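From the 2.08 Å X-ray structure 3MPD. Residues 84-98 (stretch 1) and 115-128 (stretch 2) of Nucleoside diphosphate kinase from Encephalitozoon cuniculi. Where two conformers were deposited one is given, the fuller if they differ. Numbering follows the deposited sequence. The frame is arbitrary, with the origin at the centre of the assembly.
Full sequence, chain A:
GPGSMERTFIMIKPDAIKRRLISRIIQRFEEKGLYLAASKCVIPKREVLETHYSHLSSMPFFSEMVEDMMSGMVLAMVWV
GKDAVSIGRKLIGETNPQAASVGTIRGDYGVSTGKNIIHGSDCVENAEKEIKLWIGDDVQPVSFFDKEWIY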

# COMPACT_ATOMS: atom_id res chain seq x y z
N ALA A 84 -13.95 -8.34 -9.68
CA ALA A 84 -13.26 -7.72 -8.53
C ALA A 84 -14.20 -7.32 -7.41
O ALA A 84 -13.86 -7.46 -6.23
CB ALA A 84 -12.45 -6.51 -8.94
N VAL A 85 -15.38 -6.80 -7.76
CA VAL A 85 -16.27 -6.29 -6.70
C VAL A 85 -16.82 -7.40 -5.81
O VAL A 85 -16.76 -7.31 -4.58
CB VAL A 85 -17.45 -5.42 -7.25
CG1 VAL A 85 -18.43 -5.06 -6.12
CG2 VAL A 85 -16.90 -4.14 -7.89
N SER A 86 -17.43 -8.40 -6.44
CA SER A 86 -17.97 -9.56 -5.73
C SER A 86 -16.85 -10.30 -4.99
O SER A 86 -17.01 -10.73 -3.86
CB SER A 86 -18.66 -10.48 -6.73
OG SER A 86 -19.36 -11.50 -6.06
N ILE A 87 -15.69 -10.42 -5.64
CA ILE A 87 -14.54 -11.10 -4.99
C ILE A 87 -14.16 -10.34 -3.72
O ILE A 87 -14.06 -10.94 -2.64
CB ILE A 87 -13.32 -11.30 -5.94
CG1 ILE A 87 -13.57 -12.47 -6.92
CG2 ILE A 87 -12.02 -11.55 -5.08
CD1 ILE A 87 -12.48 -12.60 -8.07
N GLY A 88 -14.01 -9.03 -3.81
CA GLY A 88 -13.67 -8.25 -2.58
C GLY A 88 -14.70 -8.39 -1.45
O GLY A 88 -14.33 -8.60 -0.30
N ARG A 89 -15.99 -8.28 -1.78
CA ARG A 89 -17.05 -8.45 -0.78
C ARG A 89 -16.94 -9.82 -0.07
O ARG A 89 -17.13 -9.92 1.15
CB ARG A 89 -18.42 -8.35 -1.42
CG ARG A 89 -18.84 -6.92 -1.82
CD ARG A 89 -20.10 -6.94 -2.71
NE ARG A 89 -21.30 -7.50 -2.05
CZ ARG A 89 -22.01 -6.90 -1.09
NH1 ARG A 89 -21.64 -5.71 -0.61
NH2 ARG A 89 -23.08 -7.49 -0.58
N LYS A 90 -16.64 -10.86 -0.86
CA LYS A 90 -16.53 -12.21 -0.27
C LYS A 90 -15.31 -12.33 0.66
O LYS A 90 -15.39 -12.97 1.71
CB LYS A 90 -16.46 -13.28 -1.34
CG LYS A 90 -16.36 -14.70 -0.78
CD LYS A 90 -17.06 -15.66 -1.70
CE LYS A 90 -17.34 -16.98 -0.96
NZ LYS A 90 -17.86 -18.03 -1.85
N LEU A 91 -14.19 -11.74 0.26
CA LEU A 91 -12.99 -11.77 1.11
C LEU A 91 -13.18 -10.99 2.44
O LEU A 91 -12.56 -11.33 3.48
CB LEU A 91 -11.83 -11.14 0.38
CG LEU A 91 -11.25 -11.81 -0.88
CD1 LEU A 91 -10.15 -10.87 -1.44
CD2 LEU A 91 -10.68 -13.19 -0.59
N ILE A 92 -13.99 -9.95 2.38
CA ILE A 92 -14.22 -9.05 3.51
C ILE A 92 -15.20 -9.65 4.52
O ILE A 92 -14.92 -9.62 5.73
CB ILE A 92 -14.65 -7.66 3.02
CG1 ILE A 92 -13.43 -6.93 2.41
CG2 ILE A 92 -15.28 -6.81 4.19
CD1 ILE A 92 -13.81 -5.68 1.51
N GLY A 93 -16.32 -10.21 4.05
CA GLY A 93 -17.29 -10.80 4.98
C GLY A 93 -18.40 -9.81 5.30
O GLY A 93 -18.30 -8.62 4.97
N GLU A 94 -19.45 -10.32 5.92
CA GLU A 94 -20.64 -9.54 6.37
C GLU A 94 -20.34 -8.28 7.16
O GLU A 94 -19.38 -8.22 7.93
CB GLU A 94 -21.54 -10.44 7.24
CG GLU A 94 -22.80 -10.86 6.51
CD GLU A 94 -22.56 -11.99 5.53
OE1 GLU A 94 -23.38 -12.16 4.60
OE2 GLU A 94 -21.54 -12.71 5.69
N THR A 95 -21.19 -7.28 7.00
CA THR A 95 -21.05 -6.03 7.71
C THR A 95 -20.72 -6.25 9.21
O THR A 95 -19.77 -5.68 9.72
CB THR A 95 -22.33 -5.20 7.57
OG1 THR A 95 -22.50 -4.89 6.19
CG2 THR A 95 -22.24 -3.91 8.40
N ASN A 96 -21.52 -7.07 9.89
CA ASN A 96 -21.30 -7.39 11.28
C ASN A 96 -20.30 -8.55 11.39
O ASN A 96 -20.60 -9.68 10.95
CB ASN A 96 -22.63 -7.73 11.98
CG ASN A 96 -22.48 -7.91 13.49
OD1 ASN A 96 -21.39 -8.12 13.99
ND2 ASN A 96 -23.60 -7.83 14.22
N PRO A 97 -19.11 -8.29 11.98
CA PRO A 97 -18.11 -9.37 12.09
C PRO A 97 -18.60 -10.62 12.82
O PRO A 97 -18.10 -11.72 12.51
CB PRO A 97 -16.94 -8.71 12.85
CG PRO A 97 -17.10 -7.22 12.55
CD PRO A 97 -18.62 -7.03 12.57
N GLN A 98 -19.57 -10.50 13.74
CA GLN A 98 -20.14 -11.72 14.39
C GLN A 98 -20.84 -12.62 13.38
O GLN A 98 -20.94 -13.84 13.57
CB GLN A 98 -21.19 -11.42 15.49
CG GLN A 98 -21.02 -10.23 16.38
CD GLN A 98 -22.27 -9.97 17.28
OE1 GLN A 98 -23.13 -9.13 16.96
NE2 GLN A 98 -22.37 -10.73 18.39
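Stretch 2 115-128: KNIIHGSDCVENAE

Stretch 1 is helical from Ala-84 to Ile-92, its N-H to O bonds running i to i-4 from Gly-88 N to Ala-84 O (2.9 Å) through Gly-93 N to Arg-89 O (3.0 Å). Gly-93 then leaves helical geometry at phi 96°, where a CB would jam against the preceding carbonyl, and the chain continues as loop. Stretch 2 begins as loop, extends as a strand over 118-120, and enters a second helix at Val-124. The strand runs roughly antiparallel to the first helix, with a signed crossing angle of -153° and a closest axial approach of 8.7 Å. The register reflects this reversal: the CA atoms of Val-85 and Cys-123 lie 6.2 Å apart, those of Arg-89 and Gly-120 6.2 Å, and those of Pro-97 and Asn-116 6.5 Å.

The close packing at Gly-120 depends on its lack of a side chain. Ile-92 CD1 lies 3.7 Å from Gly-120 CA, and an ideal CB there would come within 2.6 Å of that methyl, a clash. The same isoleucine places CG2 3.6 Å from Ile-118 CG2. Toward the helix start, Val-85 (chi1 t) points toward stretch 2, with CG1 3.5 Å from Ser-121 O and CG2 4.0 Å from Val-124 CG2. Water 1 links the backbones by donating to Val-85 O (2.7 Å) and Ser-121 O (3.0 Å). Arg-89 leaves its backbone sideways, yet its end approaches stretch 2, bringing NH1 3.3 Å from Asp-122 CB.

Beyond the helix, Asn-116 ND2 donates to Thr-95 O at 3.0 Å and 172°, a nearly linear hydrogen bond, while Pro-97 CG rests 3.9 Å from Asn-116 CB. Within stretch 2, Cys-123 caps the second helix by accepting from Asn-126 N at SG (3.6 Å).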

# COMPACT_ATOMS: atom_id res chain seq x y z
N LYS A 115 -16.23 -0.79 13.81
CA LYS A 115 -14.81 -1.00 13.56
C LYS A 115 -14.61 -2.32 12.87
O LYS A 115 -13.93 -3.22 13.38
CB LYS A 115 -14.05 -0.87 14.87
CG LYS A 115 -14.11 0.61 15.28
CD LYS A 115 -13.95 0.80 16.72
CE LYS A 115 -14.44 2.23 17.05
NZ LYS A 115 -13.32 2.95 17.64
N ASN A 116 -15.23 -2.43 11.71
CA ASN A 116 -15.23 -3.69 10.99
C ASN A 116 -14.13 -3.69 9.90
O ASN A 116 -14.33 -4.25 8.86
CB ASN A 116 -16.61 -4.00 10.43
CG ASN A 116 -17.07 -2.99 9.39
OD1 ASN A 116 -16.43 -1.97 9.12
ND2 ASN A 116 -18.20 -3.30 8.77
N ILE A 117 -13.02 -2.99 10.18
CA ILE A 117 -11.67 -3.22 9.58
C ILE A 117 -11.43 -2.51 8.24
O ILE A 117 -10.33 -2.02 7.98
CB ILE A 117 -11.33 -4.74 9.39
CG1 ILE A 117 -11.58 -5.55 10.68
CG2 ILE A 117 -9.90 -4.93 8.86
CD1 ILE A 117 -10.77 -5.04 11.91
N ILE A 118 -12.45 -2.54 7.38
CA ILE A 118 -12.23 -2.31 5.96
C ILE A 118 -13.57 -1.96 5.29
O ILE A 118 -14.66 -2.37 5.77
CB ILE A 118 -11.58 -3.61 5.28
CG1 ILE A 118 -11.10 -3.36 3.86
CG2 ILE A 118 -12.53 -4.82 5.35
CD1 ILE A 118 -10.33 -4.64 3.28
N HIS A 119 -13.49 -1.18 4.23
CA HIS A 119 -14.63 -0.96 3.37
C HIS A 119 -14.32 -1.55 2.01
O HIS A 119 -13.21 -1.35 1.50
CB HIS A 119 -14.82 0.55 3.16
CG HIS A 119 -15.68 0.86 1.99
ND1 HIS A 119 -17.06 0.88 2.06
CD2 HIS A 119 -15.37 1.14 0.70
CE1 HIS A 119 -17.56 1.16 0.87
NE2 HIS A 119 -16.55 1.33 0.03
N GLY A 120 -15.27 -2.25 1.38
CA GLY A 120 -15.11 -2.60 -0.04
C GLY A 120 -16.38 -2.21 -0.78
O GLY A 120 -17.47 -2.33 -0.22
N SER A 121 -16.25 -1.75 -2.04
CA SER A 121 -17.45 -1.37 -2.81
C SER A 121 -18.50 -2.48 -2.87
O SER A 121 -18.16 -3.65 -2.90
CB SER A 121 -17.07 -0.97 -4.25
OG SER A 121 -16.05 0.00 -4.25
N ASP A 122 -19.78 -2.11 -2.89
CA ASP A 122 -20.85 -3.12 -2.93
C ASP A 122 -21.34 -3.43 -4.34
O ASP A 122 -21.99 -4.45 -4.56
CB ASP A 122 -22.01 -2.78 -1.97
CG ASP A 122 -22.79 -1.53 -2.36
OD1 ASP A 122 -22.43 -0.81 -3.34
OD2 ASP A 122 -23.79 -1.26 -1.66
N CYS A 123 -20.99 -2.57 -5.30
CA CYS A 123 -21.36 -2.78 -6.69
C CYS A 123 -20.45 -1.94 -7.60
O CYS A 123 -19.73 -1.07 -7.12
CB CYS A 123 -22.84 -2.44 -6.92
SG CYS A 123 -23.28 -0.71 -6.61
N VAL A 124 -20.50 -2.20 -8.90
CA VAL A 124 -19.63 -1.51 -9.86
C VAL A 124 -19.89 0.01 -9.90
O VAL A 124 -18.95 0.81 -9.94
CB VAL A 124 -19.75 -2.16 -11.27
CG1 VAL A 124 -19.34 -1.19 -12.38
CG2 VAL A 124 -18.92 -3.46 -11.32
N GLU A 125 -21.17 0.39 -9.89
CA GLU A 125 -21.59 1.80 -9.83
C GLU A 125 -20.96 2.54 -8.63
O GLU A 125 -20.38 3.62 -8.80
CB GLU A 125 -23.12 1.89 -9.80
CG GLU A 125 -23.67 3.27 -9.48
CD GLU A 125 -25.15 3.40 -9.76
OE1 GLU A 125 -25.52 3.55 -10.96
OE2 GLU A 125 -25.95 3.38 -8.79
N ASN A 126 -21.05 1.96 -7.44
CA ASN A 126 -20.45 2.56 -6.25
C ASN A 126 -18.91 2.55 -6.25
O ASN A 126 -18.29 3.51 -5.81
CB ASN A 126 -21.02 1.95 -4.97
CG ASN A 126 -22.45 2.40 -4.71
OD1 ASN A 126 -22.92 3.36 -5.31
ND2 ASN A 126 -23.15 1.70 -3.83
N ALA A 127 -18.31 1.48 -6.78
CA ALA A 127 -16.86 1.45 -6.96
C ALA A 127 -16.35 2.63 -7.80
O ALA A 127 -15.33 3.25 -7.45
CB ALA A 127 -16.46 0.17 -7.61
N GLU A 128 -17.02 2.92 -8.91
CA GLU A 128 -16.60 4.03 -9.80
C GLU A 128 -16.73 5.39 -9.12
O GLU A 128 -15.81 6.21 -9.18
CB GLU A 128 -17.38 3.98 -11.12
CG GLU A 128 -17.00 2.77 -11.97
CD GLU A 128 -15.50 2.68 -12.26
OE1 GLU A 128 -14.94 3.65 -12.85
OE2 GLU A 128 -14.87 1.64 -11.92
O HOH W 1 -15.59 -5.11 -3.49